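Local coordinates for nucleoside phosphorylase, putative (Trypanosoma brucei, PDB 3BJE), which cleaves uridine with phosphate as a homodimeric uridine phosphorylase, giving uracil and ribose 1-phosphate, and binds a calcium ion, at residues Y176-A179 / G180-E183; Q188-I191 / R192-R196; D329-D332 / A333-R337. One frame throughout, in Å; residues are numbered along the deposited sequence.

Contact 1 (Y176-A179 / G180-E183)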
ATOM      1  N   TYR A 176     -12.126   7.990  -1.951  1.00 12.86           N
ATOM      2  CA  TYR A 176     -12.375   7.888  -3.379  1.00 13.75           C
ATOM      3  C   TYR A 176     -13.670   7.111  -3.644  1.00 14.21           C
ATOM      4  O   TYR A 176     -14.101   7.032  -4.784  1.00 13.68           O
ATOM      5  CB  TYR A 176     -11.146   7.279  -4.075  1.00 13.25           C
ATOM      6  CG  TYR A 176     -10.076   8.320  -4.071  1.00 13.49           C
ATOM      7  CD1 TYR A 176     -10.054   9.309  -5.032  1.00 13.45           C
ATOM      8  CD2 TYR A 176      -9.159   8.401  -3.055  1.00 14.57           C
ATOM      9  CE1 TYR A 176      -9.123  10.351  -4.992  1.00 14.07           C
ATOM     10  CE2 TYR A 176      -8.225   9.433  -3.007  1.00 14.15           C
ATOM     11  CZ  TYR A 176      -8.203  10.396  -3.991  1.00 13.90           C
ATOM     12  OH  TYR A 176      -7.308  11.438  -3.928  1.00 13.87           O
ATOM     13  N   TYR A 177     -14.300   6.619  -2.573  1.00 14.49           N
ATOM     14  CA  TYR A 177     -15.567   5.905  -2.620  1.00 13.77           C
ATOM     15  C   TYR A 177     -16.611   6.612  -1.748  1.00 14.87           C
ATOM     16  O   TYR A 177     -17.412   5.978  -1.045  1.00 14.50           O
ATOM     17  CB  TYR A 177     -15.375   4.475  -2.155  1.00 13.60           C
ATOM     18  CG  TYR A 177     -14.488   3.647  -3.064  1.00 15.11           C
ATOM     19  CD1 TYR A 177     -15.031   2.703  -3.916  1.00 13.66           C
ATOM     20  CD2 TYR A 177     -13.108   3.819  -3.075  1.00 13.51           C
ATOM     21  CE1 TYR A 177     -14.241   1.960  -4.755  1.00 13.35           C
ATOM     22  CE2 TYR A 177     -12.291   3.085  -3.927  1.00 14.12           C
ATOM     23  CZ  TYR A 177     -12.866   2.133  -4.766  1.00 14.75           C
ATOM     24  OH  TYR A 177     -12.103   1.345  -5.602  1.00 15.23           O
ATOM     25  N   SER A 178     -16.612   7.946  -1.843  1.00 14.70           N
ATOM     26  CA  SER A 178     -17.550   8.832  -1.136  1.00 15.94           C
ATOM     27  C   SER A 178     -17.571   8.718   0.394  1.00 16.34           C
ATOM     28  O   SER A 178     -18.561   9.092   1.021  1.00 17.63           O
ATOM     29  CB  SER A 178     -18.960   8.636  -1.677  1.00 16.06           C
ATOM     30  OG  SER A 178     -19.012   8.889  -3.064  1.00 15.35           O
ATOM     31  N   ALA A 179     -16.487   8.256   1.013  1.00 15.68           N
ATOM     32  CA  ALA A 179     -16.492   8.105   2.482  1.00 15.70           C
ATOM     33  C   ALA A 179     -16.666   9.443   3.189  1.00 20.04           C
ATOM     34  O   ALA A 179     -17.188   9.488   4.300  1.00 23.00           O
ATOM     35  CB  ALA A 179     -15.251   7.386   2.970  1.00 17.53           C
ATOM     36  N   GLY A 180     -16.265  10.531   2.530  1.00 19.57           N
ATOM     37  CA  GLY A 180     -16.335  11.856   3.129  1.00 21.54           C
ATOM     38  C   GLY A 180     -17.744  12.398   3.217  1.00 23.32           C
ATOM     39  O   GLY A 180     -17.988  13.337   3.981  1.00 24.13           O
ATOM     40  N   THR A 181     -18.674  11.825   2.452  1.00 22.39           N
ATOM     41  CA  THR A 181     -20.042  12.347   2.356  1.00 23.37           C
ATOM     42  C   THR A 181     -21.147  11.343   2.689  1.00 24.24           C
ATOM     43  O   THR A 181     -22.268  11.754   3.004  1.00 25.91           O
ATOM     44  CB  THR A 181     -20.355  12.925   0.955  1.00 26.45           C
ATOM     45  OG1 THR A 181     -20.107  11.932  -0.051  1.00 25.55           O
ATOM     46  CG2 THR A 181     -19.509  14.163   0.680  1.00 25.39           C
ATOM     47  N   ARG A 182     -20.865  10.045   2.622  1.00 20.50           N
ATOM     48  CA  ARG A 182     -21.893   9.045   2.879  1.00 22.09           C
ATOM     49  C   ARG A 182     -22.267   9.005   4.356  1.00 23.02           C
ATOM     50  O   ARG A 182     -21.400   9.064   5.222  1.00 19.53           O
ATOM     51  CB  ARG A 182     -21.463   7.671   2.372  1.00 21.50           C
ATOM     52  CG  ARG A 182     -21.671   7.553   0.877  1.00 25.20           C
ATOM     53  CD  ARG A 182     -20.996   6.353   0.290  1.00 28.44           C
ATOM     54  NE  ARG A 182     -21.373   5.093   0.918  1.00 30.36           N
ATOM     55  CZ  ARG A 182     -22.483   4.409   0.658  1.00 33.73           C
ATOM     56  NH1 ARG A 182     -23.386   4.873  -0.204  1.00 38.26           N
ATOM     57  NH2 ARG A 182     -22.697   3.245   1.277  1.00 33.53           N
ATOM     58  N   GLU A 183     -23.562   8.893   4.633  1.00 22.63           N
ATOM     59  CA  GLU A 183     -24.038   8.891   6.003  1.00 26.68           C
ATOM     60  C   GLU A 183     -23.514   7.682   6.753  1.00 23.89           C
ATOM     61  O   GLU A 183     -23.302   6.615   6.176  1.00 24.17           O
ATOM     62  CB  GLU A 183     -25.567   8.935   6.038  1.00 29.17           C
ATOM     63  CG  GLU A 183     -26.121  10.304   5.645  1.00 34.03           C
ATOM     64  CD  GLU A 183     -27.632  10.351   5.647  1.00 36.49           C
ATOM     65  OE1 GLU A 183     -28.241  10.013   6.690  1.00 43.79           O
ATOM     66  OE2 GLU A 183     -28.210  10.732   4.603  1.00 43.37           O
TER
HETATM   67  O   HOH W   1     -18.912   7.634   5.159  1.00 25.06           O
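Across the step from Ala179 to Gly180 the chain turns so that Ser178 O faces the backbone that follows. Ala179 and Gly180 form the bend; Gly180 N gives no hydrogen bond back to 176-179. Thr181 N does, donating to Ser178 O at 3.1 Å from 56° above the carbonyl plane and closing a type I beta turn over 178-181. The threonine side chain comes alongside, OG1 lying 3.9 Å from Ser178 CB. Arg182 N, 3.0 Å from Ser178 O and almost in line with the C=O bond at 177°, extends the turn by an i to i+4 bond. With CG of Arg182 anti to its carbonyl carbon (chi1 -80°), the aliphatic part runs back over Ser178, CD reaching Ser178 CB at 3.6 Å. A water donates to both Arg182 O and Ala179 O. Outside the turn, Tyr177 OH bonds Glu101 on helix 97-112, which also carries the calcium ligands Asp98 and Asn99, and the Tyr177 ring meets Phe261 of the second subunit edge-to-face. The two amide bonds and the water bridge hold the turn together from within, while bonds from Ser178 OG and N to His264 and Thr266 of the second subunit hold Ser178 from outside.

Contact 2 (Q188-I191 / R192-R196); sequences QQEI and RRIVR
Glu190 and Arg193, one turn apart on helix 186-198, form a two-pronged salt bridge. Arg193 NE donates to Glu190 OE1 at 3.1 Å, and Arg193 NH2 to Glu190 OE2 at 2.9 Å, so the guanidinium offers its NE side with one nitrogen for each oxygen. The two bonds are not equivalent at the carboxylate: OE2 is met on its syn side, though somewhat out of the plane, whereas OE1 is approached from above the plane. The planes of the two groups are 41° apart, yet OE1 stays close to the guanidinium plane. Both side chains leave the helix with CG opposite the backbone N; Glu190 then bends at chi2 (63°) and Arg193 at chi3 (77°), which brings their ends side by side. Ile194 crosses the Glu190 side chain, its CG1 3.8 Å from Glu190 OE2.

On another face, Ile191 and Val195 lie alongside each other, CG2 to CG2 at 4.2 Å. Behind both sets of side chains runs the backbone ladder, with Ile194 N bonded to Glu190 O and Val195 N to Ile191 O, each at 2.9 Å.

Farther out, Glu197 holds Arg193 NH1, while Asp205 pairs with Arg192 NH2. Ile191 and Val195 rest on Ile168 of strand 161-169, and Ile191 and Ile194 touch Phe279 of strand 279-281. This is an amphipathic alpha-helix: an i to i+3 ion pair marks its outer side, and an i to i+4 aliphatic pair packs it against strands of the phosphorylase fold.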
ATOM      1  N   GLN A 188     -20.666   5.681  14.699  1.00 17.34           N
ATOM      2  CA  GLN A 188     -19.541   6.143  13.876  1.00 17.18           C
ATOM      3  C   GLN A 188     -19.393   7.676  13.887  1.00 16.59           C
ATOM      4  O   GLN A 188     -18.269   8.203  13.849  1.00 18.23           O
ATOM      5  CB  GLN A 188     -19.683   5.630  12.441  1.00 15.60           C
ATOM      6  CG  GLN A 188     -19.333   4.154  12.295  1.00 18.96           C
ATOM      7  CD  GLN A 188     -19.353   3.656  10.870  1.00 17.87           C
ATOM      8  OE1 GLN A 188     -18.822   4.295   9.963  1.00 19.00           O
ATOM      9  NE2 GLN A 188     -19.974   2.494  10.660  1.00 19.61           N
ATOM     10  N   GLN A 189     -20.511   8.397  13.921  1.00 17.40           N
ATOM     11  CA  GLN A 189     -20.447   9.858  14.009  1.00 19.86           C
ATOM     12  C   GLN A 189     -19.773  10.303  15.308  1.00 19.67           C
ATOM     13  O   GLN A 189     -18.997  11.274  15.317  1.00 18.88           O
ATOM     14  CB  GLN A 189     -21.842  10.471  13.930  1.00 19.64           C
ATOM     15  CG  GLN A 189     -22.443  10.443  12.543  1.00 17.10           C
ATOM     16  CD  GLN A 189     -23.887  10.865  12.536  1.00 22.43           C
ATOM     17  OE1 GLN A 189     -24.254  11.869  13.143  1.00 26.07           O
ATOM     18  NE2 GLN A 189     -24.728  10.089  11.859  1.00 22.17           N
ATOM     19  N   GLU A 190     -20.063   9.598  16.402  1.00 17.67           N
ATOM     20  CA  GLU A 190     -19.470   9.903  17.699  1.00 18.59           C
ATOM     21  C   GLU A 190     -17.964   9.608  17.705  1.00 17.83           C
ATOM     22  O   GLU A 190     -17.166  10.408  18.197  1.00 18.99           O
ATOM     23  CB  GLU A 190     -20.187   9.109  18.798  1.00 21.00           C
ATOM     24  CG  GLU A 190     -19.677   9.368  20.211  1.00 20.44           C
ATOM     25  CD  GLU A 190     -19.869  10.808  20.704  1.00 24.44           C
ATOM     26  OE1 GLU A 190     -20.485  11.660  20.003  1.00 24.88           O
ATOM     27  OE2 GLU A 190     -19.380  11.079  21.820  1.00 24.95           O
ATOM     28  N   ILE A 191     -17.571   8.471  17.129  1.00 17.31           N
ATOM     29  CA  ILE A 191     -16.146   8.151  16.997  1.00 18.82           C
ATOM     30  C   ILE A 191     -15.435   9.263  16.220  1.00 17.82           C
ATOM     31  O   ILE A 191     -14.413   9.772  16.659  1.00 19.50           O
ATOM     32  CB  ILE A 191     -15.919   6.767  16.311  1.00 18.57           C
ATOM     33  CG1 ILE A 191     -16.349   5.638  17.251  1.00 18.14           C
ATOM     34  CG2 ILE A 191     -14.453   6.600  15.889  1.00 18.31           C
ATOM     35  CD1 ILE A 191     -16.419   4.255  16.597  1.00 20.51           C
ATOM     36  N   ARG A 192     -15.979   9.641  15.070  1.00 17.16           N
ATOM     37  CA  ARG A 192     -15.333  10.668  14.264  1.00 17.95           C
ATOM     38  C   ARG A 192     -15.216  11.979  15.039  1.00 18.33           C
ATOM     39  O   ARG A 192     -14.167  12.631  14.990  1.00 19.13           O
ATOM     40  CB  ARG A 192     -16.062  10.911  12.953  1.00 21.46           C
ATOM     41  CG  ARG A 192     -15.200  11.691  12.001  1.00 22.55           C
ATOM     42  CD  ARG A 192     -15.835  11.829  10.647  1.00 22.27           C
ATOM     43  NE  ARG A 192     -14.876  12.423   9.716  1.00 23.25           N
ATOM     44  CZ  ARG A 192     -14.640  13.724   9.599  1.00 25.08           C
ATOM     45  NH1 ARG A 192     -15.288  14.614  10.341  1.00 23.67           N
ATOM     46  NH2 ARG A 192     -13.746  14.142   8.718  1.00 24.46           N
ATOM     47  N   ARG A 193     -16.280  12.363  15.744  1.00 18.27           N
ATOM     48  CA  ARG A 193     -16.286  13.609  16.515  1.00 18.67           C
ATOM     49  C   ARG A 193     -15.181  13.581  17.569  1.00 16.97           C
ATOM     50  O   ARG A 193     -14.425  14.543  17.706  1.00 18.34           O
ATOM     51  CB  ARG A 193     -17.656  13.851  17.192  1.00 18.62           C
ATOM     52  CG  ARG A 193     -17.721  15.132  18.015  1.00 19.48           C
ATOM     53  CD  ARG A 193     -19.025  15.242  18.780  1.00 21.49           C
ATOM     54  NE  ARG A 193     -19.074  14.398  19.977  1.00 24.27           N
ATOM     55  CZ  ARG A 193     -18.641  14.765  21.187  1.00 26.25           C
ATOM     56  NH1 ARG A 193     -18.063  15.946  21.381  1.00 26.48           N
ATOM     57  NH2 ARG A 193     -18.760  13.925  22.212  1.00 28.99           N
ATOM     58  N   ILE A 194     -15.099  12.497  18.329  1.00 18.65           N
ATOM     59  CA  ILE A 194     -14.119  12.395  19.396  1.00 16.29           C
ATOM     60  C   ILE A 194     -12.707  12.404  18.829  1.00 17.78           C
ATOM     61  O   ILE A 194     -11.843  13.133  19.301  1.00 17.79           O
ATOM     62  CB  ILE A 194     -14.372  11.139  20.274  1.00 17.82           C
ATOM     63  CG1 ILE A 194     -15.662  11.302  21.075  1.00 19.30           C
ATOM     64  CG2 ILE A 194     -13.208  10.867  21.226  1.00 17.04           C
ATOM     65  CD1 ILE A 194     -15.590  12.342  22.199  1.00 21.46           C
ATOM     66  N   VAL A 195     -12.468  11.622  17.786  1.00 17.11           N
ATOM     67  CA  VAL A 195     -11.134  11.579  17.183  1.00 18.02           C
ATOM     68  C   VAL A 195     -10.730  12.950  16.612  1.00 17.86           C
ATOM     69  O   VAL A 195      -9.590  13.391  16.786  1.00 19.63           O
ATOM     70  CB  VAL A 195     -11.044  10.493  16.068  1.00 18.32           C
ATOM     71  CG1 VAL A 195      -9.699  10.584  15.341  1.00 23.18           C
ATOM     72  CG2 VAL A 195     -11.213   9.103  16.670  1.00 21.01           C
ATOM     73  N   ARG A 196     -11.644  13.624  15.922  1.00 19.57           N
ATOM     74  CA  ARG A 196     -11.355  14.948  15.368  1.00 20.77           C
ATOM     75  C   ARG A 196     -11.124  16.020  16.441  1.00 20.51           C
ATOM     76  O   ARG A 196     -10.340  16.951  16.219  1.00 22.44           O
ATOM     77  CB  ARG A 196     -12.488  15.380  14.436  1.00 22.42           C
ATOM     78  CG  ARG A 196     -12.572  14.550  13.163  1.00 24.20           C
ATOM     79  CD  ARG A 196     -11.668  15.097  12.092  1.00 25.55           C
ATOM     80  NE  ARG A 196     -12.127  16.429  11.695  1.00 25.82           N
ATOM     81  CZ  ARG A 196     -11.509  17.197  10.802  1.00 29.94           C
ATOM     82  NH1 ARG A 196     -10.423  16.761  10.182  1.00 24.52           N
ATOM     83  NH2 ARG A 196     -12.001  18.400  10.511  1.00 29.54           N
TER

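Contact 3 (D329-D332 / A333-R337); sequences DQLD and AAMKR
Leu331 and Met335 supply the apolar part of the first turns of helix 329-348, Leu331 CD1 lying 4.3 Å from Met335 CE. The Met335 chain starts with CG opposite the backbone N and bends at chi2 and chi3, which carries CE round to the leucine. The pair faces the strands beneath: both side chains touch Val314 of strand 308-318, Leu331 also Val316, and Met335 also Leu146 and Thr148 of strand 142-151.

Main-chain hydrogen bonds run from each residue to the one four places back. Met335 N to Leu331 O is the shortest of the four across the segments, at 2.7 Å, with an N-H...O angle of 159°. Lys336 N to Asp332 O is 3.0 Å and less straight, at 149°.

Two waters add to this ladder. One donates to Asp332 O at 2.8 Å and accepts from Lys336 NZ at 3.2 Å; chi1 of the lysine (-70°) lays CG against the same oxygen, and the bend at chi4 turns NZ to the water. The other donates to Gln330 O and accepts from Arg337 NH2, lying in the guanidinium plane at its edge, while one face of that group covers Ala334 CA. Gln237 takes the NE of Arg337.

Asp332 and Lys336 do not form an ion pair, since OD2 and NZ remain 5.9 Å apart. The polar side is thus bridged through water to main-chain carbonyls, whereas Leu331 and Met335, whose side chain lies about 6 Å from the bound ribose 1-phosphate, pack as second shell behind the pocket residues Val316 and Thr148.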
ATOM      1  N   ASP A 329       9.150 -17.089  17.929  1.00 31.38           N
ATOM      2  CA  ASP A 329       8.433 -18.300  18.343  1.00 31.58           C
ATOM      3  C   ASP A 329       7.103 -18.004  19.033  1.00 30.20           C
ATOM      4  O   ASP A 329       6.102 -18.675  18.768  1.00 28.47           O
ATOM      5  CB  ASP A 329       9.305 -19.149  19.283  1.00 32.45           C
ATOM      6  CG  ASP A 329      10.468 -19.812  18.568  1.00 34.92           C
ATOM      7  OD1 ASP A 329      10.623 -19.609  17.345  1.00 37.74           O
ATOM      8  OD2 ASP A 329      11.231 -20.543  19.234  1.00 39.88           O
ATOM      9  N   GLN A 330       7.112 -17.023  19.931  1.00 28.61           N
ATOM     10  CA  GLN A 330       5.901 -16.610  20.656  1.00 28.32           C
ATOM     11  C   GLN A 330       4.785 -16.184  19.699  1.00 27.25           C
ATOM     12  O   GLN A 330       3.618 -16.525  19.895  1.00 26.69           O
ATOM     13  CB  GLN A 330       6.234 -15.464  21.621  1.00 29.46           C
ATOM     14  CG  GLN A 330       6.719 -14.169  20.929  1.00 30.65           C
ATOM     15  CD  GLN A 330       7.363 -13.193  21.885  1.00 30.69           C
ATOM     16  OE1 GLN A 330       6.992 -13.117  23.059  1.00 33.45           O
ATOM     17  NE2 GLN A 330       8.338 -12.439  21.389  1.00 30.78           N
ATOM     18  N   LEU A 331       5.154 -15.453  18.656  1.00 24.87           N
ATOM     19  CA  LEU A 331       4.205 -15.032  17.631  1.00 24.65           C
ATOM     20  C   LEU A 331       3.701 -16.240  16.830  1.00 25.47           C
ATOM     21  O   LEU A 331       2.505 -16.363  16.555  1.00 25.09           O
ATOM     22  CB  LEU A 331       4.861 -14.005  16.702  1.00 24.20           C
ATOM     23  CG  LEU A 331       4.092 -13.607  15.443  1.00 26.32           C
ATOM     24  CD1 LEU A 331       2.670 -13.169  15.763  1.00 28.07           C
ATOM     25  CD2 LEU A 331       4.836 -12.502  14.719  1.00 24.34           C
ATOM     26  N   ASP A 332       4.624 -17.122  16.457  1.00 25.10           N
ATOM     27  CA  ASP A 332       4.286 -18.308  15.672  1.00 24.52           C
ATOM     28  C   ASP A 332       3.232 -19.143  16.400  1.00 24.47           C
ATOM     29  O   ASP A 332       2.284 -19.621  15.786  1.00 23.28           O
ATOM     30  CB  ASP A 332       5.533 -19.172  15.429  1.00 25.64           C
ATOM     31  CG  ASP A 332       6.535 -18.526  14.478  1.00 28.58           C
ATOM     32  OD1 ASP A 332       6.219 -17.492  13.846  1.00 30.78           O
ATOM     33  OD2 ASP A 332       7.651 -19.072  14.361  1.00 31.64           O
ATOM     34  N   ALA A 333       3.409 -19.305  17.706  1.00 23.36           N
ATOM     35  CA  ALA A 333       2.483 -20.088  18.531  1.00 22.60           C
ATOM     36  C   ALA A 333       1.116 -19.415  18.648  1.00 22.74           C
ATOM     37  O   ALA A 333       0.073 -20.076  18.566  1.00 22.80           O
ATOM     38  CB  ALA A 333       3.080 -20.321  19.917  1.00 22.29           C
ATOM     39  N   ALA A 334       1.126 -18.102  18.852  1.00 21.94           N
ATOM     40  CA  ALA A 334      -0.113 -17.340  18.922  1.00 21.34           C
ATOM     41  C   ALA A 334      -0.841 -17.394  17.586  1.00 21.79           C
ATOM     42  O   ALA A 334      -2.053 -17.589  17.545  1.00 23.13           O
ATOM     43  CB  ALA A 334       0.164 -15.888  19.335  1.00 21.71           C
ATOM     44  N   MET A 335      -0.089 -17.254  16.496  1.00 23.72           N
ATOM     45  CA  MET A 335      -0.688 -17.254  15.167  1.00 24.23           C
ATOM     46  C   MET A 335      -1.319 -18.611  14.857  1.00 24.43           C
ATOM     47  O   MET A 335      -2.375 -18.660  14.243  1.00 25.94           O
ATOM     48  CB  MET A 335       0.340 -16.863  14.100  1.00 25.44           C
ATOM     49  CG  MET A 335      -0.259 -16.547  12.735  1.00 27.95           C
ATOM     50  SD  MET A 335      -1.516 -15.240  12.746  1.00 24.28           S
ATOM     51  CE  MET A 335      -0.522 -13.763  13.019  1.00 25.33           C
ATOM     52  N   LYS A 336      -0.708 -19.707  15.317  1.00 23.62           N
ATOM     53  CA  LYS A 336      -1.295 -21.032  15.108  1.00 24.62           C
ATOM     54  C   LYS A 336      -2.668 -21.146  15.786  1.00 23.00           C
ATOM     55  O   LYS A 336      -3.613 -21.647  15.188  1.00 25.23           O
ATOM     56  CB  LYS A 336      -0.341 -22.142  15.571  1.00 25.50           C
ATOM     57  CG  LYS A 336       0.871 -22.274  14.660  1.00 30.00           C
ATOM     58  CD  LYS A 336       1.768 -23.445  15.012  1.00 33.21           C
ATOM     59  CE  LYS A 336       3.195 -23.226  14.473  1.00 39.46           C
ATOM     60  NZ  LYS A 336       3.236 -22.765  13.047  1.00 43.32           N
ATOM     61  N   ARG A 337      -2.790 -20.633  17.008  1.00 23.78           N
ATOM     62  CA  ARG A 337      -4.081 -20.651  17.710  1.00 23.00           C
ATOM     63  C   ARG A 337      -5.100 -19.799  16.971  1.00 23.23           C
ATOM     64  O   ARG A 337      -6.253 -20.173  16.827  1.00 24.19           O
ATOM     65  CB  ARG A 337      -3.947 -20.117  19.138  1.00 22.77           C
ATOM     66  CG  ARG A 337      -3.082 -20.970  20.042  1.00 20.25           C
ATOM     67  CD  ARG A 337      -3.181 -20.483  21.480  1.00 23.88           C
ATOM     68  NE  ARG A 337      -2.476 -19.217  21.675  1.00 23.03           N
ATOM     69  CZ  ARG A 337      -1.193 -19.110  22.014  1.00 24.89           C
ATOM     70  NH1 ARG A 337      -0.429 -20.179  22.223  1.00 28.49           N
ATOM     71  NH2 ARG A 337      -0.665 -17.904  22.163  1.00 26.39           N
TER
HETATM   72  O   HOH W   2       2.482 -17.230  22.300  1.00 36.66           O
HETATM   73  O   HOH W   3       2.163 -19.790  13.019  1.00 37.20           O

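Overall arrangement
The three contacts follow one another along the chain within the phosphorylase superfamily range. Contact 1 lies in the loop after strand 161-169, and contact 2 on helix 186-198, which that loop leads into; their centres are 15 Å apart, and their nearest atoms about 6 Å apart without touching. Contact 3, on helix 329-348, is remote: 38 Å from contact 1 and 34 Å from contact 2 between centres. Strand 161-169, against which contact 2 packs, pairs with strand 308-318 under contact 3. Among these contacts, the one at the subunit interface, contact 1, and the one packed behind the ligand pocket, contact 3, lie on opposite sides of the chain's centre.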